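Local coordinates for flavin adenine dinucleotide synthase (Saccharomyces cerevisiae, PDB 2WSI), which catalyses the transfer of an adenylyl group from ATP to FMN, forming the coenzyme FAD and releasing diphosphate, at residues A[163-168]-A[190-195]; A[196-201]-A[294-299]; A[113-118]-A[268-273]. One frame throughout, in Å; residues are numbered along the deposited sequence.

The three contacts show how chemistry follows place in a fold. Contact 1 is core: at the C-terminal ends of strands 160-162 and 189-191, backbone pairing and aliphatic side chains carry it, and FAD lies against it. Contact 2, partly buried, is more polar, with carboxylates meeting the first turn of helix 199-209. Its 196-201 segment follows strand 189-191 in the chain, and contacts 1 and 2 touch through Arg166 and Glu299, their centres about 13 Å apart. Contact 3, a surface contact about 23 Å between centres from either of the others, depends on one hydroxyl and several waters. Contacts 2 and 3 both involve the start of a helix, but in contact 3 no charged group of the segments takes part.

Contact 1. Residues A[163-168]-A[190-195]; sequences IGIRHT and RLQPLL. With FAD (flavin-adenine dinucleotide), chain C.
Ile163 meets 190-195 through both backbone and side chain. Its N donates to Leu191 O at 2.9 Å, and with the backbone pairing of Leu191 to Ile161 this ties strand 189-191 to the chain leaving strand 160-162. CG1 stands beside the backbone N (chi1 -58°), and CD1 of Ile163, beyond it, touches both Arg190 CG at 3.8 Å and FAD C7 at 3.5 Å. The other branch of Ile163, CG2, comes within 3.6 Å of FAD C4B, so one side chain touches both the flavin ring and the adenosine ribose.

Leu195 and Leu194 close the far end, where Gln192 to Leu195 form a type I turn. Leu195 lies alongside Ile165, with Leu195 CD2 at 3.5 Å from Ile165 CG2. Leu194 CD2 lies 4.0 Å from Gly164 O. Between the two backbones a single water gives its hydrogens to Ile163 O and Ile165 O and accepts from Leu194 N, satisfying three buried polar groups.

Gly164 N grips FAD O2B almost straight (177°), and a CB here would clash with FAD O3B. This is consistent with a HUP-type nucleotide-binding fold, in which loops at the C-terminal ends of parallel strands hold the nucleotide. Leu194 packs on Leu72 of helix 64-87, Leu191 on Ile45 of helix 25-45, and Arg190 on Gln179 of strand 178-180.

Contact 2. Residues A[196-201]-A[294-299]; sequences HWDLTN and VDDTLE
The carboxylate of Asp296 meets the first turn of helix 199-209 through OD1, which takes the N-H of Leu199 on its syn side, at 2.8 Å from Leu199 N and 24° out of the carboxylate plane. Asp296 OD1 also lies 3.4 Å from Leu199 CB. A second flat group, the carboxylate of Asp198, works within its own segment at the N-cap position. Asp198 OD1 is met nearly along the C-O axis by Asn201 N at 3.0 Å, a capping bond, and from above the plane by Thr200 OG1 at 2.7 Å, so two donors grip one oxygen. The capping of the helix is thus shared: Asp198 serves the N-H of Asn201, while the distant 294-299 segment serves that of Leu199. The two carboxylates come close without touching, OD2 of Asp198 lying 4.9 Å from OD2 of Asp296. Their mutual repulsion is probably eased by the positive end of the helix and, more weakly, by the long ion pair of Asp296 with Arg166.

Side-chain packing completes the join. Leu199 CG is anti to the backbone N (chi1 -179°), and Leu199 CD1, beyond CG, comes 3.8 Å from Glu299 OE1, the two side chains crossing at a slant. The polar end of Glu299 has stronger partners, with OE2 in salt bridges to Arg166 and Lys64. Farther along, the contact is apolar, Thr200 CG2 packing on Val294 CB at 3.5 Å.

The loop 294-299 therefore sits against the start of helix 199-209. Leu199 also touches Lys64 of helix 64-87, Val294 rests on Phe247, and Trp197, just before the helix cap, touches helices 25-45 and 64-87.

Contact 3. Residues A[113-118]-A[268-273]; sequences FPTLEN and NTSPIS
Thr115 holds OG1 beside its own backbone N (chi1 -64°), where Thr115 OG1 receives the N-H of Ser273, 3.0 Å from Ser273 N and nearly straight (171°). The same torsion goes with a Thr115 CG2 anti to the backbone N, 3.5 Å from Pro271 O. Ser273 has its OG anti to its own N (chi1 171°), which brings Ser273 OG within 3.8 Å of Pro114 CB. Ile272, whose side chain starts out away from the helix, still brings CG2 to 3.6 Å from Thr115 OG1.

This is a helix start meeting a helix start: Thr115 lies in the first turn of helix 114-126, and Ser273 is the N-cap residue of helix 274-279. Thr115 OG1 is also hydrogen-bonded to Asp276 of that second helix, so one hydroxyl ties together the cap residue and the turn it begins. An alanine in place of Thr115 would remove OG1 and CG2, probably leaving Ser273 N and Asp276 without this partner and opening a gap beside Pro271 and Ile272.

Waters bridge the rest of the interface. One molecule donates to Thr115 O and Pro271 O and accepts from Ser270 OG, which is itself hydrogen-bonded to Gly215 N. Two more take Asn118 ND2 as donor, one passing on to Pro271 O and the other pairing with Ser273 OG at 2.8 Å.

Contact 1. Residues A[163-168]-A[190-195]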
loop_
_atom_site.group_PDB
_atom_site.type_symbol
_atom_site.label_atom_id
_atom_site.label_comp_id
_atom_site.label_asym_id
_atom_site.label_seq_id
_atom_site.Cartn_x
_atom_site.Cartn_y
_atom_site.Cartn_z
ATOM N N ILE A 163 2.446 -3.228 8.540
ATOM C CA ILE A 163 2.003 -4.280 7.619
ATOM C C ILE A 163 0.677 -3.822 7.015
ATOM O O ILE A 163 -0.238 -3.492 7.769
ATOM C CB ILE A 163 1.700 -5.562 8.401
ATOM C CG1 ILE A 163 2.961 -6.006 9.161
ATOM C CG2 ILE A 163 1.155 -6.650 7.483
ATOM C CD1 ILE A 163 2.705 -7.154 10.168
ATOM N N GLY A 164 0.575 -3.806 5.684
ATOM C CA GLY A 164 -0.610 -3.271 5.020
ATOM C C GLY A 164 -1.728 -4.307 4.852
ATOM O O GLY A 164 -2.490 -4.262 3.889
ATOM N N ILE A 165 -1.829 -5.222 5.799
ATOM C CA ILE A 165 -2.806 -6.302 5.728
ATOM C C ILE A 165 -4.223 -5.749 5.916
ATOM O O ILE A 165 -4.433 -4.804 6.635
ATOM C CB ILE A 165 -2.495 -7.361 6.803
ATOM C CG1 ILE A 165 -3.359 -8.621 6.636
ATOM C CG2 ILE A 165 -2.641 -6.754 8.180
ATOM C CD1 ILE A 165 -2.755 -9.858 7.363
ATOM N N ARG A 166 -5.198 -6.316 5.224
ATOM C CA ARG A 166 -6.575 -6.060 5.633
ATOM C C ARG A 166 -7.454 -7.256 5.290
ATOM O O ARG A 166 -6.953 -8.284 4.900
ATOM C CB ARG A 166 -7.140 -4.742 5.081
ATOM C CG ARG A 166 -6.755 -4.400 3.684
ATOM C CD ARG A 166 -7.856 -3.672 2.920
ATOM N NE ARG A 166 -7.517 -3.915 1.561
ATOM C CZ ARG A 166 -8.240 -4.529 0.635
ATOM N NH1 ARG A 166 -9.524 -4.886 0.758
ATOM N NH2 ARG A 166 -7.629 -4.707 -0.490
ATOM N N HIS A 167 -8.758 -7.135 5.505
ATOM C CA HIS A 167 -9.656 -8.250 5.221
ATOM C C HIS A 167 -9.956 -8.306 3.730
ATOM O O HIS A 167 -10.505 -7.361 3.151
ATOM C CB HIS A 167 -10.941 -8.122 6.041
ATOM C CG HIS A 167 -10.703 -8.135 7.518
ATOM N ND1 HIS A 167 -10.169 -9.227 8.170
ATOM C CD2 HIS A 167 -10.898 -7.189 8.466
ATOM C CE1 HIS A 167 -10.056 -8.957 9.457
ATOM N NE2 HIS A 167 -10.500 -7.729 9.665
ATOM N N THR A 168 -9.558 -9.401 3.104
ATOM C CA THR A 168 -9.772 -9.562 1.674
ATOM C C THR A 168 -10.468 -10.872 1.355
ATOM O O THR A 168 -10.494 -11.297 0.204
ATOM C CB THR A 168 -8.451 -9.442 0.897
ATOM O OG1 THR A 168 -7.588 -10.542 1.225
ATOM C CG2 THR A 168 -7.779 -8.148 1.260
ATOM N N ARG A 190 3.253 -6.358 15.530
ATOM C CA ARG A 190 2.610 -6.088 14.247
ATOM C C ARG A 190 1.771 -4.812 14.365
ATOM O O ARG A 190 0.957 -4.664 15.290
ATOM C CB ARG A 190 1.720 -7.265 13.831
ATOM C CG ARG A 190 2.473 -8.557 13.654
ATOM C CD ARG A 190 1.531 -9.678 13.150
ATOM N NE ARG A 190 0.837 -10.317 14.262
ATOM C CZ ARG A 190 -0.061 -11.289 14.129
ATOM N NH1 ARG A 190 -0.373 -11.740 12.921
ATOM N NH2 ARG A 190 -0.631 -11.825 15.207
ATOM N N LEU A 191 1.998 -3.900 13.424
ATOM C CA LEU A 191 1.265 -2.650 13.334
ATOM C C LEU A 191 0.438 -2.741 12.046
ATOM O O LEU A 191 0.996 -2.742 10.946
ATOM C CB LEU A 191 2.234 -1.455 13.245
ATOM C CG LEU A 191 3.252 -1.345 14.385
ATOM C CD1 LEU A 191 4.137 -0.087 14.190
ATOM C CD2 LEU A 191 2.533 -1.319 15.772
ATOM N N GLN A 192 -0.880 -2.789 12.198
ATOM C CA GLN A 192 -1.794 -3.172 11.116
ATOM C C GLN A 192 -2.942 -2.151 11.069
ATOM O O GLN A 192 -4.103 -2.481 11.334
ATOM C CB GLN A 192 -2.326 -4.600 11.405
ATOM C CG GLN A 192 -1.204 -5.634 11.364
ATOM C CD GLN A 192 -1.603 -7.035 11.811
ATOM O OE1 GLN A 192 -2.334 -7.230 12.800
ATOM N NE2 GLN A 192 -1.064 -8.014 11.137
ATOM N N PRO A 193 -2.614 -0.890 10.751
ATOM C CA PRO A 193 -3.619 0.173 10.835
ATOM C C PRO A 193 -4.531 0.280 9.610
ATOM O O PRO A 193 -5.398 1.147 9.621
ATOM C CB PRO A 193 -2.781 1.456 10.962
ATOM C CG PRO A 193 -1.327 1.050 10.627
ATOM C CD PRO A 193 -1.308 -0.399 10.281
ATOM N N LEU A 194 -4.334 -0.558 8.593
ATOM C CA LEU A 194 -5.197 -0.574 7.409
ATOM C C LEU A 194 -6.301 -1.627 7.511
ATOM O O LEU A 194 -7.025 -1.885 6.548
ATOM C CB LEU A 194 -4.349 -0.855 6.145
ATOM C CG LEU A 194 -4.854 -0.158 4.879
ATOM C CD1 LEU A 194 -4.681 1.329 4.989
ATOM C CD2 LEU A 194 -4.147 -0.668 3.606
ATOM N N LEU A 195 -6.420 -2.271 8.664
ATOM C CA LEU A 195 -7.243 -3.467 8.744
ATOM C C LEU A 195 -8.714 -3.273 8.356
ATOM O O LEU A 195 -9.338 -4.208 7.883
ATOM C CB LEU A 195 -7.213 -4.061 10.153
ATOM C CG LEU A 195 -5.993 -4.913 10.479
ATOM C CD1 LEU A 195 -6.091 -5.376 11.934
ATOM C CD2 LEU A 195 -5.871 -6.115 9.500
HETATM P PA FAD C . 0.009 -10.281 1.836
HETATM O O1A FAD C . -0.022 -10.510 0.349
HETATM O O2A FAD C . 0.927 -11.261 2.515
HETATM O O5B FAD C . 0.348 -8.749 2.245
HETATM C C5B FAD C . 0.045 -8.319 3.560
HETATM C C4B FAD C . 1.081 -7.272 3.980
HETATM O O4B FAD C . 2.281 -7.911 4.328
HETATM C C3B FAD C . 1.425 -6.329 2.844
HETATM O O3B FAD C . 0.565 -5.217 2.813
HETATM C C2B FAD C . 2.848 -5.931 3.188
HETATM O O2B FAD C . 2.854 -4.880 4.130
HETATM C C1B FAD C . 3.388 -7.180 3.834
HETATM N N9A FAD C . 4.063 -7.981 2.801
HETATM C C8A FAD C . 3.554 -9.013 2.053
HETATM N N7A FAD C . 4.532 -9.481 1.231
HETATM C C5A FAD C . 5.645 -8.731 1.445
HETATM C C6A FAD C . 6.909 -8.748 0.891
HETATM N N6A FAD C . 7.269 -9.633 -0.057
HETATM N N1A FAD C . 7.830 -7.857 1.358
HETATM C C2A FAD C . 7.533 -6.942 2.347
HETATM N N3A FAD C . 6.260 -6.903 2.868
HETATM C C4A FAD C . 5.356 -7.809 2.435
HETATM N N1 FAD C . 0.872 -14.598 10.197
HETATM C C2 FAD C . 0.597 -15.255 11.368
HETATM O O2 FAD C . -0.195 -16.198 11.378
HETATM N N3 FAD C . 1.206 -14.866 12.535
HETATM C C4 FAD C . 2.103 -13.819 12.545
HETATM O O4 FAD C . 2.605 -13.516 13.632
HETATM C C4X FAD C . 2.389 -13.146 11.353
HETATM N N5 FAD C . 3.285 -12.080 11.314
HETATM C C5X FAD C . 3.547 -11.422 10.128
HETATM C C6 FAD C . 4.443 -10.354 10.077
HETATM C C7 FAD C . 4.713 -9.727 8.858
HETATM C C7M FAD C . 5.681 -8.582 8.768
HETATM C C8 FAD C . 4.071 -10.160 7.705
HETATM C C8M FAD C . 4.329 -9.481 6.393
HETATM C C9 FAD C . 3.175 -11.213 7.763
HETATM C C9A FAD C . 2.919 -11.852 8.959
HETATM N N10 FAD C . 2.034 -12.911 8.982
HETATM C C10 FAD C . 1.753 -13.539 10.180
HETATM C "C1'" FAD C . 1.342 -13.334 7.715
HETATM C "C2'" FAD C . 0.033 -12.537 7.524
HETATM O "O2'" FAD C . -0.806 -12.555 8.655
HETATM C "C3'" FAD C . -0.774 -12.999 6.314
HETATM O "O3'" FAD C . -1.343 -14.256 6.589
HETATM C "C4'" FAD C . 0.104 -13.087 5.080
HETATM O "O4'" FAD C . 0.871 -11.909 4.945
HETATM C "C5'" FAD C . -0.754 -13.246 3.824
HETATM O "O5'" FAD C . -1.860 -12.367 3.904
HETATM P P FAD C . -2.368 -11.557 2.606
HETATM O O1P FAD C . -2.223 -12.430 1.381
HETATM O O2P FAD C . -3.757 -11.010 2.845
HETATM O O3P FAD C . -1.460 -10.256 2.439
HETATM O O HOH W 1 -2.897 -3.137 8.220
HETATM O O HOH W 2 -10.572 -4.876 5.675
#

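Contact 2. Residues A[196-201]-A[294-299]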
loop_
_atom_site.group_PDB
_atom_site.type_symbol
_atom_site.label_atom_id
_atom_site.label_comp_id
_atom_site.label_asym_id
_atom_site.label_seq_id
_atom_site.Cartn_x
_atom_site.Cartn_y
_atom_site.Cartn_z
ATOM N N HIS A 196 -9.267 -2.086 8.563
ATOM C CA HIS A 196 -10.699 -1.871 8.275
ATOM C C HIS A 196 -10.965 -1.283 6.885
ATOM O O HIS A 196 -12.103 -0.947 6.548
ATOM C CB HIS A 196 -11.315 -0.980 9.356
ATOM C CG HIS A 196 -11.069 -1.483 10.742
ATOM N ND1 HIS A 196 -11.456 -2.741 11.151
ATOM C CD2 HIS A 196 -10.410 -0.931 11.791
ATOM C CE1 HIS A 196 -11.076 -2.934 12.403
ATOM N NE2 HIS A 196 -10.457 -1.844 12.818
ATOM N N TRP A 197 -9.929 -1.174 6.054
ATOM C CA TRP A 197 -10.129 -0.685 4.694
ATOM C C TRP A 197 -10.765 -1.738 3.793
ATOM O O TRP A 197 -10.351 -2.908 3.773
ATOM C CB TRP A 197 -8.766 -0.239 4.101
ATOM C CG TRP A 197 -8.401 1.102 4.580
ATOM C CD1 TRP A 197 -8.135 1.476 5.873
ATOM C CD2 TRP A 197 -8.218 2.269 3.776
ATOM N NE1 TRP A 197 -7.805 2.820 5.915
ATOM C CE2 TRP A 197 -7.845 3.320 4.640
ATOM C CE3 TRP A 197 -8.311 2.524 2.395
ATOM C CZ2 TRP A 197 -7.612 4.598 4.183
ATOM C CZ3 TRP A 197 -8.068 3.779 1.947
ATOM C CH2 TRP A 197 -7.707 4.811 2.835
ATOM N N ASP A 198 -11.752 -1.347 3.006
ATOM C CA ASP A 198 -12.235 -2.274 1.994
ATOM C C ASP A 198 -11.741 -1.887 0.615
ATOM O O ASP A 198 -11.053 -0.862 0.431
ATOM C CB ASP A 198 -13.766 -2.440 2.035
ATOM C CG ASP A 198 -14.518 -1.183 1.657
ATOM O OD1 ASP A 198 -14.021 -0.357 0.846
ATOM O OD2 ASP A 198 -15.645 -1.024 2.185
ATOM N N LEU A 199 -12.054 -2.737 -0.359
ATOM C CA LEU A 199 -11.456 -2.612 -1.685
ATOM C C LEU A 199 -11.847 -1.280 -2.330
ATOM O O LEU A 199 -11.039 -0.624 -2.984
ATOM C CB LEU A 199 -11.871 -3.798 -2.550
ATOM C CG LEU A 199 -11.311 -3.819 -3.969
ATOM C CD1 LEU A 199 -9.774 -3.658 -3.953
ATOM C CD2 LEU A 199 -11.738 -5.141 -4.662
ATOM N N THR A 200 -13.083 -0.851 -2.130
ATOM C CA THR A 200 -13.499 0.420 -2.721
ATOM C C THR A 200 -12.734 1.603 -2.106
ATOM O O THR A 200 -12.448 2.579 -2.801
ATOM C CB THR A 200 -15.043 0.668 -2.570
ATOM O OG1 THR A 200 -15.389 0.692 -1.189
ATOM C CG2 THR A 200 -15.825 -0.448 -3.232
ATOM N N ASN A 201 -12.444 1.535 -0.809
ATOM C CA ASN A 201 -11.692 2.606 -0.161
ATOM C C ASN A 201 -10.284 2.655 -0.759
ATOM O O ASN A 201 -9.754 3.729 -1.010
ATOM C CB ASN A 201 -11.538 2.372 1.327
ATOM C CG ASN A 201 -12.868 2.317 2.083
ATOM O OD1 ASN A 201 -13.795 3.128 1.911
ATOM N ND2 ASN A 201 -12.939 1.365 2.961
ATOM N N VAL A 294 -14.813 -4.048 -7.472
ATOM C CA VAL A 294 -15.120 -3.481 -6.149
ATOM C C VAL A 294 -15.629 -4.526 -5.175
ATOM O O VAL A 294 -15.797 -4.242 -3.997
ATOM C CB VAL A 294 -16.138 -2.324 -6.188
ATOM C CG1 VAL A 294 -15.490 -1.074 -6.774
ATOM C CG2 VAL A 294 -17.436 -2.705 -6.935
ATOM N N ASP A 295 -15.863 -5.735 -5.674
ATOM C CA ASP A 295 -16.474 -6.786 -4.867
ATOM C C ASP A 295 -15.368 -7.458 -4.095
ATOM O O ASP A 295 -14.560 -8.201 -4.668
ATOM C CB ASP A 295 -17.222 -7.771 -5.780
ATOM C CG ASP A 295 -17.816 -8.932 -5.017
ATOM O OD1 ASP A 295 -17.650 -8.947 -3.781
ATOM O OD2 ASP A 295 -18.432 -9.829 -5.650
ATOM N N ASP A 296 -15.291 -7.174 -2.795
ATOM C CA ASP A 296 -14.160 -7.648 -1.991
ATOM C C ASP A 296 -14.067 -9.163 -2.020
ATOM O O ASP A 296 -12.995 -9.718 -1.827
ATOM C CB ASP A 296 -14.278 -7.203 -0.519
ATOM C CG ASP A 296 -14.125 -5.699 -0.337
ATOM O OD1 ASP A 296 -13.088 -5.270 0.213
ATOM O OD2 ASP A 296 -15.039 -4.950 -0.741
ATOM N N THR A 297 -15.200 -9.835 -2.221
ATOM C CA THR A 297 -15.206 -11.295 -2.142
ATOM C C THR A 297 -14.367 -11.859 -3.282
ATOM O O THR A 297 -13.859 -12.975 -3.206
ATOM C CB THR A 297 -16.646 -11.919 -2.220
ATOM O OG1 THR A 297 -16.934 -12.273 -3.569
ATOM C CG2 THR A 297 -17.740 -10.965 -1.731
ATOM N N LEU A 298 -14.222 -11.077 -4.342
ATOM C CA LEU A 298 -13.609 -11.568 -5.566
ATOM C C LEU A 298 -12.163 -11.079 -5.753
ATOM O O LEU A 298 -11.546 -11.360 -6.779
ATOM C CB LEU A 298 -14.443 -11.118 -6.763
ATOM C CG LEU A 298 -15.864 -11.709 -6.831
ATOM C CD1 LEU A 298 -16.582 -11.250 -8.103
ATOM C CD2 LEU A 298 -15.785 -13.214 -6.767
ATOM N N GLU A 299 -11.642 -10.376 -4.754
ATOM C CA GLU A 299 -10.345 -9.703 -4.859
ATOM C C GLU A 299 -9.205 -10.671 -5.152
ATOM O O GLU A 299 -8.286 -10.366 -5.919
ATOM C CB GLU A 299 -10.056 -8.918 -3.568
ATOM C CG GLU A 299 -8.754 -8.117 -3.586
ATOM C CD GLU A 299 -8.674 -7.050 -2.460
ATOM O OE1 GLU A 299 -9.688 -6.813 -1.790
ATOM O OE2 GLU A 299 -7.598 -6.441 -2.272
#

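Contact 3. Residues A[113-118]-A[268-273]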
loop_
_atom_site.group_PDB
_atom_site.type_symbol
_atom_site.label_atom_id
_atom_site.label_comp_id
_atom_site.label_asym_id
_atom_site.label_seq_id
_atom_site.Cartn_x
_atom_site.Cartn_y
_atom_site.Cartn_z
ATOM N N PHE A 113 7.382 -10.734 -9.496
ATOM C CA PHE A 113 7.311 -10.124 -10.839
ATOM C C PHE A 113 8.360 -9.044 -10.983
ATOM O O PHE A 113 8.446 -8.187 -10.132
ATOM C CB PHE A 113 5.976 -9.428 -11.076
ATOM C CG PHE A 113 4.824 -10.360 -11.268
ATOM C CD1 PHE A 113 4.565 -10.899 -12.526
ATOM C CD2 PHE A 113 3.971 -10.656 -10.206
ATOM C CE1 PHE A 113 3.495 -11.763 -12.725
ATOM C CE2 PHE A 113 2.884 -11.520 -10.388
ATOM C CZ PHE A 113 2.644 -12.066 -11.657
ATOM N N PRO A 114 9.112 -9.037 -12.097
ATOM C CA PRO A 114 10.065 -7.940 -12.366
ATOM C C PRO A 114 9.396 -6.563 -12.416
ATOM O O PRO A 114 9.990 -5.575 -12.026
ATOM C CB PRO A 114 10.635 -8.278 -13.746
ATOM C CG PRO A 114 10.269 -9.703 -14.015
ATOM C CD PRO A 114 9.119 -10.080 -13.140
ATOM N N THR A 115 8.168 -6.499 -12.909
ATOM C CA THR A 115 7.451 -5.241 -12.971
ATOM C C THR A 115 7.293 -4.663 -11.559
ATOM O O THR A 115 7.364 -3.448 -11.369
ATOM C CB THR A 115 6.039 -5.432 -13.582
ATOM O OG1 THR A 115 6.153 -5.863 -14.954
ATOM C CG2 THR A 115 5.262 -4.119 -13.522
ATOM N N LEU A 116 7.049 -5.550 -10.593
ATOM C CA LEU A 116 6.826 -5.155 -9.197
ATOM C C LEU A 116 8.163 -4.786 -8.557
ATOM O O LEU A 116 8.259 -3.797 -7.862
ATOM C CB LEU A 116 6.171 -6.296 -8.400
ATOM C CG LEU A 116 5.861 -5.897 -6.955
ATOM C CD1 LEU A 116 4.670 -4.955 -6.923
ATOM C CD2 LEU A 116 5.634 -7.096 -6.054
ATOM N N GLU A 117 9.186 -5.593 -8.780
ATOM C CA GLU A 117 10.527 -5.248 -8.288
ATOM C C GLU A 117 10.924 -3.854 -8.756
ATOM O O GLU A 117 11.423 -3.030 -7.977
ATOM C CB GLU A 117 11.567 -6.262 -8.788
ATOM C CG GLU A 117 11.621 -7.561 -7.985
ATOM C CD GLU A 117 12.361 -8.684 -8.722
ATOM O OE1 GLU A 117 12.619 -8.509 -9.939
ATOM O OE2 GLU A 117 12.668 -9.743 -8.096
ATOM N N ASN A 118 10.693 -3.572 -10.024
ATOM C CA ASN A 118 11.051 -2.263 -10.572
ATOM C C ASN A 118 10.252 -1.133 -9.911
ATOM O O ASN A 118 10.787 -0.073 -9.609
ATOM C CB ASN A 118 10.861 -2.226 -12.087
ATOM C CG ASN A 118 11.953 -2.984 -12.834
ATOM O OD1 ASN A 118 13.056 -3.156 -12.331
ATOM N ND2 ASN A 118 11.639 -3.450 -14.027
ATOM N N ASN A 268 -1.955 6.992 -13.586
ATOM C CA ASN A 268 -0.529 6.905 -13.440
ATOM C C ASN A 268 -0.018 5.483 -13.168
ATOM O O ASN A 268 0.382 5.186 -12.057
ATOM C CB ASN A 268 -0.132 7.829 -12.284
ATOM C CG ASN A 268 1.347 8.093 -12.242
ATOM O OD1 ASN A 268 2.086 7.639 -13.113
ATOM N ND2 ASN A 268 1.793 8.835 -11.234
ATOM N N THR A 269 -0.013 4.608 -14.174
ATOM C CA THR A 269 0.496 3.248 -13.986
ATOM C C THR A 269 1.981 3.125 -14.322
ATOM O O THR A 269 2.446 3.719 -15.280
ATOM C CB THR A 269 -0.273 2.226 -14.839
ATOM O OG1 THR A 269 -0.419 2.731 -16.172
ATOM C CG2 THR A 269 -1.650 1.955 -14.224
ATOM N N SER A 270 2.707 2.324 -13.547
ATOM C CA SER A 270 4.138 2.117 -13.773
ATOM C C SER A 270 4.349 1.201 -14.975
ATOM O O SER A 270 3.463 0.438 -15.340
ATOM C CB SER A 270 4.816 1.532 -12.520
ATOM O OG SER A 270 4.530 0.129 -12.357
ATOM N N PRO A 271 5.544 1.259 -15.574
ATOM C CA PRO A 271 5.855 0.476 -16.787
ATOM C C PRO A 271 5.923 -1.042 -16.552
ATOM O O PRO A 271 6.461 -1.491 -15.552
ATOM C CB PRO A 271 7.245 1.005 -17.217
ATOM C CG PRO A 271 7.454 2.282 -16.502
ATOM C CD PRO A 271 6.526 2.332 -15.305
ATOM N N ILE A 272 5.379 -1.820 -17.477
ATOM C CA ILE A 272 5.476 -3.277 -17.435
ATOM C C ILE A 272 6.820 -3.717 -17.993
ATOM O O ILE A 272 7.221 -3.270 -19.058
ATOM C CB ILE A 272 4.421 -3.948 -18.342
ATOM C CG1 ILE A 272 3.023 -3.389 -18.074
ATOM C CG2 ILE A 272 4.427 -5.463 -18.123
ATOM C CD1 ILE A 272 2.636 -3.418 -16.631
ATOM N N SER A 273 7.509 -4.597 -17.290
ATOM C CA SER A 273 8.832 -5.032 -17.738
ATOM C C SER A 273 8.629 -5.874 -18.999
ATOM O O SER A 273 7.570 -6.501 -19.159
ATOM C CB SER A 273 9.513 -5.848 -16.645
ATOM O OG SER A 273 10.704 -6.449 -17.128
HETATM O O HOH W 3 6.947 -1.089 -12.797
HETATM O O HOH W 4 9.093 -2.395 -15.271
HETATM O O HOH W 5 13.014 -5.045 -16.248
#